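Local coordinates for ADP-ribosylation factor-binding protein GGA1 (Saccharomyces cerevisiae, PDB 5CN1), which binds the small GTPases ARF1 and ARF2 and may help regulate membrane traffic through the trans-Golgi network, at residues L64-Q69 with Q84-E89. Numbering follows the deposited sequence.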
loop_
_atom_site.group_PDB
_atom_site.type_symbol
_atom_site.label_atom_id
_atom_site.label_comp_id
_atom_site.label_asym_id
_atom_site.label_seq_id
_atom_site.Cartn_x
_atom_site.Cartn_y
_atom_site.Cartn_z
ATOM N N LEU A 64 -4.881 -5.017 -11.867
ATOM C CA LEU A 64 -3.981 -4.778 -10.754
ATOM C C LEU A 64 -3.022 -5.942 -10.705
ATOM O O LEU A 64 -3.441 -7.082 -10.755
ATOM C CB LEU A 64 -4.785 -4.690 -9.468
ATOM C CG LEU A 64 -4.203 -4.539 -8.056
ATOM C CD1 LEU A 64 -3.896 -5.902 -7.466
ATOM C CD2 LEU A 64 -3.008 -3.613 -7.949
ATOM N N SER A 65 -1.731 -5.641 -10.639
ATOM C CA SER A 65 -0.699 -6.637 -10.574
ATOM C C SER A 65 0.042 -6.341 -9.265
ATOM O O SER A 65 0.487 -5.230 -9.031
ATOM C CB SER A 65 0.166 -6.538 -11.835
ATOM O OG SER A 65 1.443 -7.097 -11.685
ATOM N N LEU A 66 0.075 -7.323 -8.375
ATOM C CA LEU A 66 0.674 -7.187 -7.062
ATOM C C LEU A 66 1.854 -8.116 -6.955
ATOM O O LEU A 66 1.701 -9.314 -7.198
ATOM C CB LEU A 66 -0.327 -7.579 -5.966
ATOM C CG LEU A 66 -0.972 -6.512 -5.082
ATOM C CD1 LEU A 66 -1.637 -7.159 -3.868
ATOM C CD2 LEU A 66 0.047 -5.499 -4.607
ATOM N N GLN A 67 3.014 -7.585 -6.582
ATOM C CA GLN A 67 4.172 -8.429 -6.321
ATOM C C GLN A 67 4.218 -8.773 -4.864
ATOM O O GLN A 67 3.600 -8.091 -4.050
ATOM C CB GLN A 67 5.465 -7.733 -6.728
ATOM C CG GLN A 67 5.629 -7.635 -8.236
ATOM C CD GLN A 67 6.929 -6.953 -8.667
ATOM O OE1 GLN A 67 7.963 -7.038 -7.984
ATOM N NE2 GLN A 67 6.883 -6.284 -9.825
ATOM N N PRO A 68 4.959 -9.838 -4.516
ATOM C CA PRO A 68 5.088 -10.146 -3.092
ATOM C C PRO A 68 5.934 -9.093 -2.385
ATOM O O PRO A 68 6.872 -8.546 -2.954
ATOM C CB PRO A 68 5.776 -11.520 -3.067
ATOM C CG PRO A 68 6.440 -11.674 -4.403
ATOM C CD PRO A 68 5.757 -10.740 -5.375
ATOM N N GLN A 69 5.572 -8.800 -1.153
ATOM C CA GLN A 69 6.279 -7.822 -0.341
ATOM C C GLN A 69 7.651 -8.302 0.101
ATOM O O GLN A 69 7.890 -9.493 0.121
ATOM C CB GLN A 69 5.429 -7.459 0.870
ATOM C CG GLN A 69 5.059 -8.621 1.771
ATOM C CD GLN A 69 4.084 -8.246 2.863
ATOM O OE1 GLN A 69 3.984 -8.948 3.851
ATOM N NE2 GLN A 69 3.350 -7.165 2.689
ATOM N N GLN A 84 6.755 -3.067 -1.324
ATOM C CA GLN A 84 5.971 -3.971 -2.180
ATOM C C GLN A 84 5.588 -3.219 -3.430
ATOM O O GLN A 84 5.013 -2.116 -3.357
ATOM C CB GLN A 84 4.695 -4.414 -1.467
ATOM C CG GLN A 84 3.851 -5.406 -2.267
ATOM C CD GLN A 84 2.705 -6.020 -1.452
ATOM O OE1 GLN A 84 2.246 -7.109 -1.771
ATOM N NE2 GLN A 84 2.258 -5.330 -0.402
ATOM N N ILE A 85 5.871 -3.841 -4.560
ATOM C CA ILE A 85 5.538 -3.260 -5.847
ATOM C C ILE A 85 4.167 -3.757 -6.348
ATOM O O ILE A 85 3.873 -4.970 -6.328
ATOM C CB ILE A 85 6.578 -3.610 -6.910
ATOM C CG1 ILE A 85 8.014 -3.348 -6.420
ATOM C CG2 ILE A 85 6.273 -2.838 -8.193
ATOM C CD1 ILE A 85 8.380 -1.893 -6.248
ATOM N N ALA A 86 3.361 -2.798 -6.800
ATOM C CA ALA A 86 2.117 -3.027 -7.495
ATOM C C ALA A 86 2.128 -2.248 -8.810
ATOM O O ALA A 86 2.871 -1.285 -8.960
ATOM C CB ALA A 86 0.950 -2.560 -6.642
ATOM N N SER A 87 1.307 -2.664 -9.762
ATOM C CA SER A 87 0.998 -1.841 -10.921
ATOM C C SER A 87 -0.500 -1.851 -11.218
ATOM O O SER A 87 -1.257 -2.767 -10.824
ATOM C CB SER A 87 1.808 -2.257 -12.135
ATOM O OG SER A 87 1.425 -3.533 -12.581
ATOM N N VAL A 88 -0.925 -0.776 -11.860
ATOM C CA VAL A 88 -2.312 -0.563 -12.236
ATOM C C VAL A 88 -2.308 -0.241 -13.719
ATOM O O VAL A 88 -1.567 0.625 -14.161
ATOM C CB VAL A 88 -2.937 0.586 -11.440
ATOM C CG1 VAL A 88 -4.280 0.963 -12.015
ATOM C CG2 VAL A 88 -3.127 0.176 -9.992
ATOM N N GLU A 89 -3.116 -0.954 -14.489
ATOM C CA GLU A 89 -3.027 -0.888 -15.948
ATOM C C GLU A 89 -4.416 -0.938 -16.556
ATOM O O GLU A 89 -5.275 -1.731 -16.133
ATOM C CB GLU A 89 -2.118 -2.014 -16.487
ATOM C CG GLU A 89 -2.065 -2.165 -18.008
ATOM O OE1 GLU A 89 -3.174 -5.296 -18.039
ATOM O OE2 GLU A 89 -0.029 -1.357 -19.973
#
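Q84, followed by Q67 and I85, has the largest buried area in the contact where L64, S65 and L66 of strand 63-66 pair antiparallel with V88, S87 and A86 of strand 82-89, and residues 67-69 follow on, in the GAE (gamma-adaptin ear) domain of GGA1, a beta sandwich. The other edge of strand 82-89 is hydrogen-bonded to strand 34-43, and strand 52-56 of the second sheet faces this one, L54 meeting Q84 and V56 meeting L66. S65 and S87 form the hydrogen-bonded pair: S65 N gives a bond to S87 O, and S87 N returns one of 2.8 Å to S65 O. Past the non-hydrogen-bonded pair L66-A86, Q67 N donates to I85 O, nearly in line with the carbonyl (C=O...N 172°). The side chains of Q67 and I85 lie side by side, both pointing the same way. With CG anti to its carbonyl carbon (chi1 -72°) and the chain extended, the amide of Q67 rests against the branched side of I85, with Q67 CD 3.8 Å from I85 CB and Q67 NE2 near I85 CG2. The reverse face carries L64, L66, A86 and V88; there L66 CD2 packs 3.7 Å from A86 CB, while L64 CD2 reaches V88 CG2 more loosely. Q84, buried, stretches its chain (chi1 -177°) across to the extended 67-69 segment. Q84 CG comes within 3.2 Å of Q67 O, and the Q84 amide, whose O and N are probably interchanged in the model, ends in front of that oxygen. An alanine in place of Q84 would probably open a gap between Q69 and L66 and deprive Q67 O of its close polar neighbour. The aliphatic part of Q69 crosses that of Q84 at a slant, Q69 CB to Q84 CB 3.9 Å.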